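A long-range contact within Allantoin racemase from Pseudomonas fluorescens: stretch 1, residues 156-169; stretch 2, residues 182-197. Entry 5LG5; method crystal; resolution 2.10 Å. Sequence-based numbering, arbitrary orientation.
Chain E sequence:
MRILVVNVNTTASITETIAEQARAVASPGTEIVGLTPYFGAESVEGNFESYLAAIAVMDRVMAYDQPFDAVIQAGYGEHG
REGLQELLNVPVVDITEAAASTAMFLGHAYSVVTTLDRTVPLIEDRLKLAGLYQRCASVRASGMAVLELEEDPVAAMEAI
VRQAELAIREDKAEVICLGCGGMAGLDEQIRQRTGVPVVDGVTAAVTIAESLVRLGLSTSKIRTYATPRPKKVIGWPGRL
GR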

ATOM      1  N   ALA E 156      14.878 -26.779  20.283  1.00 20.77           N
ATOM      2  CA  ALA E 156      13.832 -26.203  19.447  1.00 26.57           C
ATOM      3  C   ALA E 156      13.059 -25.120  20.188  1.00 26.68           C
ATOM      4  O   ALA E 156      12.880 -24.009  19.677  1.00 23.72           O
ATOM      5  CB  ALA E 156      12.875 -27.292  18.979  1.00 26.77           C
ATOM      6  N   MET E 157      12.627 -25.447  21.399  1.00 18.54           N
ATOM      7  CA  MET E 157      11.863 -24.526  22.217  1.00 21.54           C
ATOM      8  C   MET E 157      12.663 -23.248  22.494  1.00 25.92           C
ATOM      9  O   MET E 157      12.140 -22.135  22.408  1.00 23.91           O
ATOM     10  CB  MET E 157      11.446 -25.231  23.507  1.00 24.72           C
ATOM     11  CG  MET E 157      10.850 -24.328  24.560  1.00 28.76           C
ATOM     12  SD  MET E 157       9.347 -23.442  24.106  1.00 40.29           S
ATOM     13  CE  MET E 157       8.256 -24.816  23.767  1.00 31.78           C
ATOM     14  N   GLU E 158      13.936 -23.412  22.833  1.00 22.59           N
ATOM     15  CA  GLU E 158      14.794 -22.264  23.074  1.00 19.55           C
ATOM     16  C   GLU E 158      14.963 -21.371  21.841  1.00 20.51           C
ATOM     17  O   GLU E 158      14.922 -20.143  21.954  1.00 18.69           O
ATOM     18  CB  GLU E 158      16.156 -22.729  23.598  1.00 16.66           C
ATOM     19  CG  GLU E 158      16.981 -21.632  24.237  1.00 23.29           C
ATOM     20  CD  GLU E 158      16.248 -20.847  25.317  1.00 28.48           C
ATOM     21  OE1 GLU E 158      15.487 -21.445  26.111  1.00 25.86           O
ATOM     22  OE2 GLU E 158      16.446 -19.614  25.377  1.00 35.32           O
ATOM     23  N   ALA E 159      15.154 -21.976  20.674  1.00 16.34           N
ATOM     24  CA  ALA E 159      15.314 -21.209  19.441  1.00 20.88           C
ATOM     25  C   ALA E 159      14.047 -20.414  19.124  1.00 22.76           C
ATOM     26  O   ALA E 159      14.115 -19.268  18.665  1.00 22.13           O
ATOM     27  CB  ALA E 159      15.668 -22.128  18.287  1.00 20.82           C
ATOM     28  N   ILE E 160      12.896 -21.031  19.374  1.00 18.70           N
ATOM     29  CA  ILE E 160      11.618 -20.378  19.160  1.00 17.21           C
ATOM     30  C   ILE E 160      11.483 -19.219  20.150  1.00 19.49           C
ATOM     31  O   ILE E 160      11.175 -18.090  19.755  1.00 18.92           O
ATOM     32  CB  ILE E 160      10.441 -21.368  19.332  1.00 15.28           C
ATOM     33  CG1 ILE E 160      10.487 -22.472  18.276  1.00 18.50           C
ATOM     34  CG2 ILE E 160       9.096 -20.639  19.302  1.00 19.02           C
ATOM     35  CD1 ILE E 160       9.447 -23.569  18.506  1.00 15.20           C
ATOM     36  N   VAL E 161      11.761 -19.486  21.430  1.00 18.76           N
ATOM     37  CA  VAL E 161      11.688 -18.433  22.449  1.00 19.29           C
ATOM     38  C   VAL E 161      12.581 -17.253  22.110  1.00 15.71           C
ATOM     39  O   VAL E 161      12.142 -16.103  22.239  1.00 16.16           O
ATOM     40  CB  VAL E 161      11.982 -18.963  23.903  1.00 23.37           C
ATOM     41  CG1 VAL E 161      12.183 -17.825  24.907  1.00 19.06           C
ATOM     42  CG2 VAL E 161      10.883 -19.922  24.371  1.00 25.90           C
ATOM     43  N   ARG E 162      13.793 -17.515  21.619  1.00 13.93           N
ATOM     44  CA  ARG E 162      14.686 -16.407  21.265  1.00 20.00           C
ATOM     45  C   ARG E 162      14.098 -15.524  20.178  1.00 17.54           C
ATOM     46  O   ARG E 162      14.186 -14.302  20.270  1.00 18.85           O
ATOM     47  CB  ARG E 162      16.100 -16.858  20.856  1.00 20.98           C
ATOM     48  CG  ARG E 162      16.963 -15.633  20.433  1.00 25.08           C
ATOM     49  CD  ARG E 162      18.468 -15.881  20.185  1.00 34.24           C
ATOM     50  NE  ARG E 162      18.763 -16.774  19.066  1.00 43.37           N
ATOM     51  CZ  ARG E 162      19.055 -18.067  19.206  1.00 49.31           C
ATOM     52  NH1 ARG E 162      19.108 -18.598  20.421  1.00 46.14           N
ATOM     53  NH2 ARG E 162      19.308 -18.824  18.142  1.00 39.30           N
ATOM     54  N   GLN E 163      13.504 -16.132  19.151  1.00 19.68           N
ATOM     55  CA  GLN E 163      12.895 -15.344  18.076  1.00 17.82           C
ATOM     56  C   GLN E 163      11.698 -14.559  18.583  1.00 13.40           C
ATOM     57  O   GLN E 163      11.499 -13.408  18.210  1.00 16.72           O
ATOM     58  CB  GLN E 163      12.489 -16.232  16.896  1.00 14.96           C
ATOM     59  CG  GLN E 163      13.676 -16.841  16.175  1.00 13.62           C
ATOM     60  CD  GLN E 163      14.690 -15.788  15.796  1.00 18.97           C
ATOM     61  OE1 GLN E 163      14.332 -14.699  15.339  1.00 16.56           O
ATOM     62  NE2 GLN E 163      15.967 -16.092  16.010  1.00 20.08           N
ATOM     63  N   ALA E 164      10.907 -15.186  19.450  1.00 15.56           N
ATOM     64  CA  ALA E 164       9.772 -14.498  20.053  1.00 11.48           C
ATOM     65  C   ALA E 164      10.239 -13.285  20.860  1.00 16.90           C
ATOM     66  O   ALA E 164       9.633 -12.210  20.797  1.00 14.85           O
ATOM     67  CB  ALA E 164       8.967 -15.447  20.921  1.00 12.01           C
ATOM     68  N   GLU E 165      11.320 -13.459  21.615  1.00 16.79           N
ATOM     69  CA  GLU E 165      11.865 -12.357  22.406  1.00 20.62           C
ATOM     70  C   GLU E 165      12.345 -11.225  21.504  1.00 20.57           C
ATOM     71  O   GLU E 165      12.130 -10.048  21.798  1.00 17.77           O
ATOM     72  CB  GLU E 165      12.980 -12.859  23.331  1.00 18.67           C
ATOM     73  CG  GLU E 165      12.445 -13.715  24.465  1.00 18.41           C
ATOM     74  CD  GLU E 165      13.538 -14.327  25.333  1.00 31.31           C
ATOM     75  OE1 GLU E 165      14.688 -14.470  24.848  1.00 26.21           O
ATOM     76  OE2 GLU E 165      13.226 -14.692  26.493  1.00 30.13           O
ATOM     77  N   LEU E 166      12.977 -11.588  20.390  1.00 17.07           N
ATOM     78  CA  LEU E 166      13.455 -10.589  19.443  1.00 19.12           C
ATOM     79  C   LEU E 166      12.286  -9.874  18.774  1.00 19.06           C
ATOM     80  O   LEU E 166      12.314  -8.658  18.567  1.00 18.75           O
ATOM     81  CB  LEU E 166      14.358 -11.238  18.390  1.00 20.47           C
ATOM     82  CG  LEU E 166      15.717 -11.757  18.863  1.00 23.67           C
ATOM     83  CD1 LEU E 166      16.418 -12.531  17.752  1.00 24.95           C
ATOM     84  CD2 LEU E 166      16.599 -10.588  19.317  1.00 30.38           C
ATOM     85  N   ALA E 167      11.253 -10.639  18.448  1.00 17.22           N
ATOM     86  CA  ALA E 167      10.067 -10.078  17.827  1.00 15.99           C
ATOM     87  C   ALA E 167       9.429  -9.025  18.736  1.00 14.91           C
ATOM     88  O   ALA E 167       9.075  -7.930  18.286  1.00 14.30           O
ATOM     89  CB  ALA E 167       9.078 -11.184  17.503  1.00 10.78           C
ATOM     90  N   ILE E 168       9.322  -9.346  20.019  1.00 12.30           N
ATOM     91  CA  ILE E 168       8.751  -8.417  20.989  1.00 16.45           C
ATOM     92  C   ILE E 168       9.627  -7.175  21.139  1.00 18.69           C
ATOM     93  O   ILE E 168       9.161  -6.031  20.987  1.00 19.03           O
ATOM     94  CB  ILE E 168       8.589  -9.112  22.365  1.00 18.53           C
ATOM     95  CG1 ILE E 168       7.600 -10.265  22.250  1.00 16.52           C
ATOM     96  CG2 ILE E 168       8.187  -8.123  23.447  1.00 14.36           C
ATOM     97  CD1 ILE E 168       7.733 -11.305  23.353  1.00 17.36           C
ATOM     98  N   ARG E 169      10.911  -7.403  21.384  1.00 19.88           N
ATOM     99  CA  ARG E 169      11.840  -6.316  21.670  1.00 17.53           C
ATOM    100  C   ARG E 169      12.132  -5.440  20.457  1.00 22.86           C
ATOM    101  O   ARG E 169      11.984  -4.218  20.511  1.00 23.75           O
ATOM    102  CB  ARG E 169      13.149  -6.888  22.224  1.00 22.57           C
ATOM    103  CG  ARG E 169      14.249  -5.868  22.427  1.00 28.02           C
ATOM    104  CD  ARG E 169      15.405  -6.450  23.229  1.00 38.17           C
ATOM    105  NE  ARG E 169      16.449  -6.965  22.348  1.00 40.60           N
ATOM    106  CZ  ARG E 169      17.313  -6.217  21.666  1.00 48.16           C
ATOM    107  NH1 ARG E 169      17.266  -4.886  21.737  1.00 45.78           N
ATOM    108  NH2 ARG E 169      18.216  -6.807  20.892  1.00 48.01           N
ATOM    109  N   GLY E 182       3.476 -28.340  13.504  1.00 24.44           N
ATOM    110  CA  GLY E 182       4.169 -29.179  14.466  1.00 28.66           C
ATOM    111  C   GLY E 182       4.548 -28.443  15.740  1.00 31.79           C
ATOM    112  O   GLY E 182       5.119 -29.035  16.662  1.00 29.53           O
ATOM    113  N   MET E 183       4.243 -27.150  15.798  1.00 25.68           N
ATOM    114  CA  MET E 183       4.452 -26.393  17.029  1.00 26.62           C
ATOM    115  C   MET E 183       3.209 -26.435  17.921  1.00 26.66           C
ATOM    116  O   MET E 183       3.207 -25.872  19.020  1.00 24.70           O
ATOM    117  CB  MET E 183       4.821 -24.945  16.724  1.00 26.11           C
ATOM    118  CG  MET E 183       6.250 -24.756  16.230  1.00 26.96           C
ATOM    119  SD  MET E 183       6.531 -23.007  15.919  1.00 23.70           S
ATOM    120  CE  MET E 183       8.126 -23.046  15.083  1.00 20.25           C
ATOM    121  N   ALA E 184       2.152 -27.087  17.442  1.00 25.33           N
ATOM    122  CA  ALA E 184       0.896 -27.141  18.196  1.00 27.37           C
ATOM    123  C   ALA E 184       1.123 -27.507  19.664  1.00 28.02           C
ATOM    124  O   ALA E 184       1.873 -28.437  19.963  1.00 24.41           O
ATOM    125  CB  ALA E 184      -0.085 -28.122  17.552  1.00 24.96           C
ATOM    126  N   GLY E 185       0.531 -26.720  20.566  1.00 25.79           N
ATOM    127  CA  GLY E 185       0.538 -26.998  21.994  1.00 25.10           C
ATOM    128  C   GLY E 185       1.673 -26.352  22.754  1.00 28.20           C
ATOM    129  O   GLY E 185       1.730 -26.412  23.983  1.00 30.95           O
ATOM    130  N   LEU E 186       2.535 -25.658  22.023  1.00 27.65           N
ATOM    131  CA  LEU E 186       3.776 -25.167  22.591  1.00 34.57           C
ATOM    132  C   LEU E 186       3.595 -23.727  23.086  1.00 30.91           C
ATOM    133  O   LEU E 186       4.529 -23.116  23.630  1.00 26.06           O
ATOM    134  CB  LEU E 186       4.893 -25.261  21.543  1.00 31.38           C
ATOM    135  CG  LEU E 186       5.993 -26.314  21.721  1.00 33.72           C
ATOM    136  CD1 LEU E 186       5.448 -27.624  22.291  1.00 36.56           C
ATOM    137  CD2 LEU E 186       6.707 -26.568  20.401  1.00 25.31           C
ATOM    138  N   ASP E 187       2.381 -23.201  22.904  1.00 26.42           N
ATOM    139  CA  ASP E 187       2.131 -21.787  23.143  1.00 22.60           C
ATOM    140  C   ASP E 187       2.298 -21.415  24.599  1.00 24.77           C
ATOM    141  O   ASP E 187       2.848 -20.362  24.924  1.00 25.95           O
ATOM    142  CB  ASP E 187       0.720 -21.373  22.738  1.00 21.40           C
ATOM    143  CG  ASP E 187      -0.292 -22.489  22.865  1.00 23.66           C
ATOM    144  OD1 ASP E 187       0.011 -23.682  22.592  1.00 22.05           O
ATOM    145  OD2 ASP E 187      -1.408 -22.167  23.327  1.00 26.85           O
ATOM    146  N   GLU E 188       1.812 -22.292  25.470  1.00 25.99           N
ATOM    147  CA  GLU E 188       1.744 -21.983  26.893  1.00 31.45           C
ATOM    148  C   GLU E 188       3.155 -21.761  27.449  1.00 29.15           C
ATOM    149  O   GLU E 188       3.403 -20.809  28.188  1.00 29.67           O
ATOM    150  CB  GLU E 188       0.971 -23.073  27.662  1.00 33.33           C
ATOM    151  CG  GLU E 188      -0.561 -23.081  27.421  1.00 38.70           C
ATOM    152  CD  GLU E 188      -0.999 -23.692  26.078  1.00 36.78           C
ATOM    153  OE1 GLU E 188      -2.217 -23.648  25.769  1.00 29.38           O
ATOM    154  OE2 GLU E 188      -0.142 -24.220  25.328  1.00 36.80           O
ATOM    155  N   GLN E 189       4.085 -22.616  27.051  1.00 28.26           N
ATOM    156  CA  GLN E 189       5.453 -22.497  27.529  1.00 31.62           C
ATOM    157  C   GLN E 189       6.095 -21.204  27.022  1.00 31.69           C
ATOM    158  O   GLN E 189       6.804 -20.520  27.766  1.00 32.07           O
ATOM    159  CB  GLN E 189       6.272 -23.722  27.096  1.00 31.49           C
ATOM    160  CG  GLN E 189       5.663 -25.058  27.507  1.00 31.14           C
ATOM    161  CD  GLN E 189       5.145 -25.866  26.330  1.00 37.30           C
ATOM    162  OE1 GLN E 189       4.189 -25.467  25.659  1.00 36.53           O
ATOM    163  NE2 GLN E 189       5.772 -27.014  26.074  1.00 35.15           N
ATOM    164  N   ILE E 190       5.851 -20.875  25.753  1.00 31.78           N
ATOM    165  CA  ILE E 190       6.365 -19.634  25.151  1.00 29.50           C
ATOM    166  C   ILE E 190       5.750 -18.400  25.806  1.00 26.06           C
ATOM    167  O   ILE E 190       6.443 -17.403  26.040  1.00 25.39           O
ATOM    168  CB  ILE E 190       6.129 -19.613  23.621  1.00 24.82           C
ATOM    169  CG1 ILE E 190       6.838 -20.801  22.979  1.00 28.34           C
ATOM    170  CG2 ILE E 190       6.632 -18.314  23.006  1.00 23.28           C
ATOM    171  CD1 ILE E 190       6.366 -21.096  21.588  1.00 31.60           C
ATOM    172  N   ARG E 191       4.444 -18.463  26.076  1.00 27.84           N
ATOM    173  CA  ARG E 191       3.753 -17.380  26.784  1.00 30.65           C
ATOM    174  C   ARG E 191       4.412 -17.111  28.131  1.00 30.66           C
ATOM    175  O   ARG E 191       4.719 -15.962  28.471  1.00 35.95           O
ATOM    176  CB  ARG E 191       2.282 -17.727  27.023  1.00 26.81           C
ATOM    177  CG  ARG E 191       1.526 -16.655  27.813  1.00 28.84           C
ATOM    178  CD  ARG E 191       0.267 -17.244  28.438  1.00 36.61           C
ATOM    179  NE  ARG E 191       0.618 -18.462  29.171  1.00 42.20           N
ATOM    180  CZ  ARG E 191      -0.104 -19.578  29.179  1.00 46.61           C
ATOM    181  NH1 ARG E 191      -1.251 -19.640  28.509  1.00 43.76           N
ATOM    182  NH2 ARG E 191       0.318 -20.635  29.869  1.00 49.47           N
ATOM    183  N   GLN E 192       4.620 -18.179  28.893  1.00 32.00           N
ATOM    184  CA  GLN E 192       5.235 -18.080  30.212  1.00 36.53           C
ATOM    185  C   GLN E 192       6.638 -17.502  30.110  1.00 32.70           C
ATOM    186  O   GLN E 192       7.068 -16.722  30.956  1.00 33.18           O
ATOM    187  CB  GLN E 192       5.263 -19.446  30.901  1.00 36.87           C
ATOM    188  CG  GLN E 192       3.935 -19.866  31.515  1.00 41.99           C
ATOM    189  CD  GLN E 192       3.420 -18.874  32.557  1.00 54.09           C
ATOM    190  OE1 GLN E 192       2.822 -17.845  32.219  1.00 53.50           O
ATOM    191  NE2 GLN E 192       3.693 -19.159  33.828  1.00 51.68           N
ATOM    192  N   ARG E 193       7.331 -17.880  29.043  1.00 32.42           N
ATOM    193  CA  ARG E 193       8.711 -17.479  28.828  1.00 34.01           C
ATOM    194  C   ARG E 193       8.830 -16.056  28.249  1.00 34.57           C
ATOM    195  O   ARG E 193       9.867 -15.415  28.408  1.00 31.52           O
ATOM    196  CB  ARG E 193       9.413 -18.539  27.957  1.00 34.91           C
ATOM    197  CG  ARG E 193       9.758 -19.832  28.732  1.00 36.90           C
ATOM    198  CD  ARG E 193      10.219 -21.003  27.836  1.00 38.06           C
ATOM    199  NE  ARG E 193      11.653 -21.036  27.504  1.00 42.92           N
ATOM    200  CZ  ARG E 193      12.313 -22.153  27.189  1.00 39.15           C
ATOM    201  NH1 ARG E 193      11.680 -23.320  27.237  1.00 39.12           N
ATOM    202  NH2 ARG E 193      13.609 -22.125  26.895  1.00 32.61           N
ATOM    203  N   THR E 194       7.772 -15.563  27.596  1.00 27.55           N
ATOM    204  CA  THR E 194       7.782 -14.218  26.979  1.00 28.06           C
ATOM    205  C   THR E 194       6.932 -13.147  27.664  1.00 25.85           C
ATOM    206  O   THR E 194       7.234 -11.957  27.569  1.00 24.57           O
ATOM    207  CB  THR E 194       7.337 -14.269  25.498  1.00 27.79           C
ATOM    208  OG1 THR E 194       6.033 -14.865  25.410  1.00 25.34           O
ATOM    209  CG2 THR E 194       8.322 -15.087  24.682  1.00 23.43           C
ATOM    210  N   GLY E 195       5.843 -13.562  28.305  1.00 24.70           N
ATOM    211  CA  GLY E 195       4.912 -12.625  28.913  1.00 20.53           C
ATOM    212  C   GLY E 195       3.911 -11.949  27.982  1.00 23.58           C
ATOM    213  O   GLY E 195       3.314 -10.928  28.350  1.00 22.06           O
ATOM    214  N   VAL E 196       3.722 -12.505  26.783  1.00 19.19           N
ATOM    215  CA  VAL E 196       2.703 -12.020  25.836  1.00 17.95           C
ATOM    216  C   VAL E 196       1.773 -13.169  25.413  1.00 15.45           C
ATOM    217  O   VAL E 196       2.138 -14.334  25.566  1.00 17.40           O
ATOM    218  CB  VAL E 196       3.346 -11.338  24.596  1.00 12.39           C
ATOM    219  CG1 VAL E 196       4.324 -10.274  25.036  1.00 17.76           C
ATOM    220  CG2 VAL E 196       4.035 -12.368  23.705  1.00 12.56           C
ATOM    221  N   PRO E 197       0.560 -12.853  24.911  1.00 15.05           N
ATOM    222  CA  PRO E 197      -0.301 -13.942  24.420  1.00 17.15           C
ATOM    223  C   PRO E 197       0.349 -14.690  23.262  1.00 13.35           C
ATOM    224  O   PRO E 197       0.959 -14.064  22.402  1.00 12.88           O
ATOM    225  CB  PRO E 197      -1.551 -13.213  23.910  1.00 17.90           C
ATOM    226  CG  PRO E 197      -1.531 -11.867  24.594  1.00 19.05           C
ATOM    227  CD  PRO E 197      -0.073 -11.531  24.748  1.00 13.96           C
TER

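Stretch 1 is helical throughout; stretch 2 runs from a 3-10 segment through a type II turn, Met-183 to Leu-186, into the short helix 187-194. The two helix axes cross at -49° and approach to 10.1 Å; the two stretches together bury 651 Å², both sides summed. No hydrogen bond links the stretches; the contact is mainly apolar packing, with a salt bridge at its margin.

Ile-190 is the central knob, its side chain sitting among Met-157, Ile-160, Val-161 and Ala-164. Its CA-to-CB bond points sideways, but with chi1 m and chi2 t the end of the chain comes nearer to the first helix: CD1 of Ile-190 lies 3.6 Å from CG2 of Ile-160, and CG1 of Ile-190 lies 3.8 Å from SD of Met-157. Ala-164, with only a methyl to place, points toward stretch 2, its CB 4.2 Å from CG2 of Ile-190 and 3.8 Å from CG2 of Thr-194.

Met-157 starts toward stretch 2 and then folds, chi1 t with chi2 and chi3 both p, which brings its CE to 3.4 Å from CG of Leu-186. The unbranched, flexible thioether thus reaches the residue that closes the turn. Leu-186 has an off-well chi1 of -109°. Ile-160, m and t, extends CD1 to 3.7 Å from CE of Met-183, whose own chain is nearly straight beyond chi1 (m, t, t) and so spans the gap from the 3-10 segment.

At the other end, Ile-168 is again m and t; its CD1 lies 3.7 Å from CB of Thr-194 and 3.9 Å from CG2 of Val-196. Thr-194 serves two roles: with chi1 p, its OG1 donates a 2.6 Å hydrogen bond to O of Ile-190 within its own helix, while its methyl CG2 faces Ala-164. The hydroxyl is thereby satisfied beside an apolar surface. Gly-195 follows with positive phi (80°), where a CB would be jammed against the preceding carbonyl oxygen, and the chain then leads to Val-196, which points back toward stretch 1.

Arg-193 lies along the exposed margin, chi1 m, chi2 t and chi3 p. CG2 of Val-161 covers one face of its guanidinium, 3.4 Å from NE, while the carboxylate of Glu-158 meets the group at its edge in a salt bridge, although OE1 of Glu-158 and NH2 of Arg-193 are modelled too close, 2.1 Å, for their exact placement to be trusted. Glu-158 points away at CA-to-CB, but its t, p conformation brings its end nearer stretch 2.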